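Local coordinates for TouB protein (Pseudomonas stutzeri, PDB 2INC) that is a small ubiquitin-like subunit of a toluene/o-xylene monooxygenase, probably serving the oxidation of aromatic substrates as a component of the enzyme complex, at residues M5-R10 against T76-F81; D23-V28 against R62-S67. All blocks are in the same frame, centred on the assembly; numbering follows the deposited sequence.

Interaction 1 of 2, residues M5-R10 against T76-F81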
# COMPACT_ATOMS: atom_id res chain seq x y z
N MET C 5 3.51 -49.01 -26.96
CA MET C 5 4.22 -47.72 -26.78
C MET C 5 5.46 -47.68 -27.68
O MET C 5 6.37 -48.51 -27.59
CB MET C 5 4.66 -47.51 -25.29
CG MET C 5 3.50 -47.58 -24.24
SD MET C 5 2.14 -46.46 -24.63
CE MET C 5 1.16 -46.56 -23.12
N SER C 6 5.48 -46.67 -28.53
CA SER C 6 6.49 -46.55 -29.58
C SER C 6 7.55 -45.59 -29.14
O SER C 6 7.23 -44.43 -28.92
CB SER C 6 5.79 -45.97 -30.82
OG SER C 6 6.74 -45.55 -31.78
N ASN C 7 8.78 -46.07 -29.02
CA ASN C 7 9.96 -45.28 -28.75
C ASN C 7 10.75 -45.21 -30.09
O ASN C 7 11.57 -46.09 -30.41
CB ASN C 7 10.81 -45.99 -27.68
CG ASN C 7 11.96 -45.14 -27.18
OD1 ASN C 7 11.95 -43.91 -27.29
ND2 ASN C 7 12.96 -45.78 -26.59
N PHE C 8 10.48 -44.18 -30.88
CA PHE C 8 10.96 -44.11 -32.25
C PHE C 8 12.37 -43.51 -32.29
O PHE C 8 12.65 -42.52 -31.59
CB PHE C 8 9.99 -43.30 -33.10
CG PHE C 8 10.09 -43.61 -34.57
CD1 PHE C 8 9.22 -44.53 -35.16
CD2 PHE C 8 11.08 -43.02 -35.36
CE1 PHE C 8 9.30 -44.84 -36.53
CE2 PHE C 8 11.18 -43.34 -36.72
CZ PHE C 8 10.30 -44.26 -37.29
N GLU C 9 13.27 -44.12 -33.09
CA GLU C 9 14.67 -43.69 -33.04
C GLU C 9 14.75 -42.23 -33.44
O GLU C 9 14.07 -41.79 -34.38
CB GLU C 9 15.57 -44.53 -33.95
CG GLU C 9 17.01 -44.07 -33.95
CD GLU C 9 17.94 -45.05 -34.68
OE1 GLU C 9 17.45 -46.05 -35.27
OE2 GLU C 9 19.16 -44.81 -34.67
N ARG C 10 15.54 -41.49 -32.66
CA ARG C 10 15.77 -40.04 -32.86
C ARG C 10 14.61 -39.10 -32.49
O ARG C 10 14.79 -37.88 -32.54
CB ARG C 10 16.21 -39.77 -34.31
CG ARG C 10 17.46 -40.53 -34.68
CD ARG C 10 17.75 -40.29 -36.14
NE ARG C 10 18.22 -38.93 -36.27
CZ ARG C 10 19.49 -38.56 -36.12
NH1 ARG C 10 20.43 -39.49 -35.89
NH2 ARG C 10 19.81 -37.27 -36.23
N THR C 76 6.61 -51.46 -24.37
CA THR C 76 7.36 -50.46 -25.13
C THR C 76 8.27 -51.15 -26.14
O THR C 76 9.05 -52.05 -25.80
CB THR C 76 8.17 -49.50 -24.19
OG1 THR C 76 7.22 -48.86 -23.31
CG2 THR C 76 8.93 -48.43 -24.96
N LEU C 77 8.21 -50.61 -27.35
CA LEU C 77 9.00 -51.11 -28.49
C LEU C 77 9.85 -50.00 -29.08
O LEU C 77 9.33 -48.92 -29.40
CB LEU C 77 8.03 -51.63 -29.57
CG LEU C 77 7.09 -52.75 -29.18
CD1 LEU C 77 6.13 -53.06 -30.33
CD2 LEU C 77 7.84 -53.98 -28.70
N ASP C 78 11.15 -50.25 -29.24
CA ASP C 78 12.03 -49.34 -29.99
C ASP C 78 11.81 -49.54 -31.50
O ASP C 78 11.65 -50.68 -31.95
CB ASP C 78 13.48 -49.63 -29.66
CG ASP C 78 13.79 -49.43 -28.21
OD1 ASP C 78 13.11 -48.55 -27.59
OD2 ASP C 78 14.69 -50.15 -27.70
N ILE C 79 11.73 -48.45 -32.25
CA ILE C 79 11.60 -48.55 -33.69
C ILE C 79 12.86 -47.90 -34.19
O ILE C 79 13.07 -46.67 -34.03
CB ILE C 79 10.32 -47.90 -34.27
CG1 ILE C 79 9.07 -48.41 -33.57
CG2 ILE C 79 10.13 -48.29 -35.75
CD1 ILE C 79 8.85 -47.73 -32.27
N ILE C 80 13.74 -48.74 -34.74
CA ILE C 80 15.09 -48.32 -35.10
C ILE C 80 15.38 -48.42 -36.62
O ILE C 80 14.80 -49.26 -37.32
CB ILE C 80 16.14 -49.11 -34.26
CG1 ILE C 80 16.00 -50.60 -34.53
CG2 ILE C 80 15.91 -48.85 -32.75
CD1 ILE C 80 17.00 -51.50 -33.78
N PHE C 81 16.25 -47.53 -37.11
CA PHE C 81 16.75 -47.55 -38.50
C PHE C 81 17.86 -48.58 -38.64
O PHE C 81 18.92 -48.48 -37.97
CB PHE C 81 17.29 -46.18 -38.90
CG PHE C 81 16.27 -45.10 -38.87
CD1 PHE C 81 15.43 -44.91 -39.95
CD2 PHE C 81 16.11 -44.31 -37.74
CE1 PHE C 81 14.46 -43.93 -39.93
CE2 PHE C 81 15.16 -43.33 -37.72
CZ PHE C 81 14.31 -43.14 -38.81
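Strand residues Met5 to Phe8 run parallel to Thr76-Phe81, the short axes 4.7 Å apart and inclined by 30°, and a ladder of backbone bonds passes from Leu77 N to Met5 O, Asn7 N to Leu77 O, Ile79 N to Asn7 O and Glu9 N to Ile79 O. Where the first strand ends, a side chain takes over the pairing: Phe81 N donates to Glu9 OE1 at 2.6 Å, reaching the oxygen nearly along its C-O axis. With CG anti to the backbone N (chi1 178°) and an extended chain beyond, the carboxylate of Glu9 stretches to the Phe81 backbone, and its CD lies in plane at the edge of the Phe81 ring. An alanine in place of Glu9 would probably leave Phe81 N without this acceptor and the edge of its ring less firmly packed. On the face with Ser6 and Phe8, Phe8 CE1 rests 3.6 Å from Ile79 CG2, while Phe8 CE2 meets Phe81 CZ at 3.8 Å, the two rings being steeply inclined. Helix 25-33 covers this face, Ala29 and Cys32 touching Ile79. The face with Met5, Asn7, Thr76 and Asp78 is more polar: Asn7 and Asp78 lie side by side, and Asp78 OD2 forms a salt bridge with Arg52. Asn7 ND2 also bonds to the backbone of another protein's chain. The pairing thus joins the two central strands of the ubiquitin-like sheet, with an apolar face turned to the helix and a more polar one that contributes to a subunit interface.

Interaction 2 of 2, residues D23-V28 against R62-S67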
# COMPACT_ATOMS: atom_id res chain seq x y z
N ASP C 23 -0.72 -57.56 -37.45
CA ASP C 23 0.34 -56.83 -38.09
C ASP C 23 1.64 -57.58 -38.01
O ASP C 23 1.94 -58.25 -37.03
CB ASP C 23 0.53 -55.43 -37.46
CG ASP C 23 -0.62 -54.50 -37.75
OD1 ASP C 23 -1.37 -54.78 -38.72
OD2 ASP C 23 -0.81 -53.49 -37.02
N THR C 24 2.39 -57.49 -39.10
CA THR C 24 3.80 -57.83 -39.13
C THR C 24 4.62 -56.73 -38.43
O THR C 24 4.18 -55.58 -38.36
CB THR C 24 4.19 -57.85 -40.60
OG1 THR C 24 3.51 -58.95 -41.24
CG2 THR C 24 5.62 -58.08 -40.74
N MET C 25 5.86 -57.02 -38.01
CA MET C 25 6.72 -55.94 -37.52
C MET C 25 6.86 -54.77 -38.50
O MET C 25 6.82 -53.60 -38.07
CB MET C 25 8.06 -56.46 -37.04
CG MET C 25 7.88 -57.46 -35.87
SD MET C 25 7.02 -56.72 -34.42
CE MET C 25 6.08 -58.13 -33.82
N ASP C 26 6.98 -55.08 -39.79
CA ASP C 26 7.02 -54.06 -40.82
C ASP C 26 5.80 -53.14 -40.75
O ASP C 26 5.92 -51.90 -40.91
CB ASP C 26 7.08 -54.71 -42.23
CG ASP C 26 8.50 -55.11 -42.64
OD1 ASP C 26 9.46 -54.72 -41.96
OD2 ASP C 26 8.66 -55.81 -43.67
N GLN C 27 4.62 -53.72 -40.55
CA GLN C 27 3.39 -52.90 -40.54
C GLN C 27 3.23 -52.14 -39.20
O GLN C 27 2.60 -51.08 -39.15
CB GLN C 27 2.15 -53.74 -40.79
CG GLN C 27 2.15 -54.31 -42.21
CD GLN C 27 1.24 -55.51 -42.36
OE1 GLN C 27 1.29 -56.47 -41.57
NE2 GLN C 27 0.39 -55.47 -43.40
N VAL C 28 3.81 -52.70 -38.14
CA VAL C 28 3.88 -51.98 -36.86
C VAL C 28 4.75 -50.74 -37.01
O VAL C 28 4.34 -49.65 -36.61
CB VAL C 28 4.42 -52.89 -35.74
CG1 VAL C 28 4.77 -52.07 -34.52
CG2 VAL C 28 3.37 -53.92 -35.38
N ARG C 62 11.33 -58.94 -39.48
CA ARG C 62 10.39 -58.06 -40.19
C ARG C 62 9.01 -58.66 -40.34
O ARG C 62 8.02 -57.95 -40.25
CB ARG C 62 10.94 -57.60 -41.56
CG ARG C 62 12.23 -56.79 -41.46
CD ARG C 62 12.78 -56.39 -42.80
NE ARG C 62 11.82 -55.56 -43.50
CZ ARG C 62 12.04 -55.00 -44.70
NH1 ARG C 62 13.19 -55.20 -45.31
NH2 ARG C 62 11.11 -54.23 -45.27
N GLY C 63 8.95 -59.98 -40.55
CA GLY C 63 7.70 -60.65 -40.95
C GLY C 63 6.88 -61.23 -39.81
O GLY C 63 5.69 -61.56 -39.97
N MET C 64 7.53 -61.34 -38.66
CA MET C 64 6.92 -61.79 -37.41
C MET C 64 5.67 -60.97 -37.10
O MET C 64 5.67 -59.74 -37.27
CB MET C 64 7.98 -61.69 -36.33
CG MET C 64 7.50 -61.10 -35.05
SD MET C 64 7.69 -62.20 -33.66
CE MET C 64 9.45 -62.33 -33.38
N ILE C 65 4.59 -61.63 -36.68
CA ILE C 65 3.35 -60.89 -36.42
C ILE C 65 3.13 -60.65 -34.91
O ILE C 65 3.65 -61.40 -34.06
CB ILE C 65 2.05 -61.48 -37.13
CG1 ILE C 65 1.44 -62.64 -36.36
CG2 ILE C 65 2.35 -61.87 -38.60
CD1 ILE C 65 -0.07 -62.76 -36.51
N VAL C 66 2.38 -59.60 -34.60
CA VAL C 66 2.23 -59.11 -33.21
C VAL C 66 1.74 -60.25 -32.32
O VAL C 66 2.31 -60.48 -31.25
CB VAL C 66 1.23 -57.93 -33.12
CG1 VAL C 66 0.76 -57.72 -31.66
CG2 VAL C 66 1.86 -56.66 -33.66
N SER C 67 0.71 -60.96 -32.81
CA SER C 67 0.11 -62.17 -32.19
C SER C 67 1.13 -63.18 -31.67
O SER C 67 0.86 -63.90 -30.69
CB SER C 67 -0.74 -62.88 -33.24
OG SER C 67 -1.91 -63.42 -32.68
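Asp26 meets the guanidinium of Arg62 at its edge, the carboxylate carbon CG lying in the guanidinium plane while the two flat groups are turned 64° against each other. The main bond of this salt bridge runs from Arg62 NE to the syn lone pair of Asp26 OD1, 2.9 Å long and nearly straight at 165°; NE and NH2 each add a weak bond to OD2. A bend at chi3 (61°) turns NE out of the extended line of the Arg62 chain. The backbones are joined alongside. Val66 N donates to Asp23 O at 2.8 Å, and Met25 N to Met64 O, both nearly in line with the carbonyl, around a single bridge between Thr24 and Ile65. Among the apolar side chains, the bent chain of Met25 brings CE to within 3.5 Å of Met64 CG, and Val28 CG2 packs against Val66 CG2 at 3.6 Å, with Val19 of strand 14-19 touching both valines. Thr24 N donates to Gln27 OE1 at 2.9 Å, a side chain from the first turn reaching back to the N-cap residue. Asp23, just before the helix, forms a salt bridge through OD2 with Lys31 of helix 25-33. The contact fastens the N-terminal end of this helix to the loop leading to the last strand, in a fold consistent with the ubiquitin-like beta-grasp.

How the interactions relate
Interaction 2 is nested within the chain loop that interaction 1 closes: the pairing of 5-10 with 76-81 brings together the first and last strands, and the 23-28 and 62-67 segments lie between them in sequence. Their centres are 14 Å apart and their nearest atoms about 5 Å, without touching. Helix 25-33 connects them, since its beginning is held by the 62-67 loop while its later residues Ala29 and Cys32 lie on Ile79. Strand 14-19 also serves both, with Val17 against Ser6 and Val19 against Val28 and Val66. Interaction 1 additionally borders another protein of the assembly, whereas no other chain of the assembly touches the segments of interaction 2.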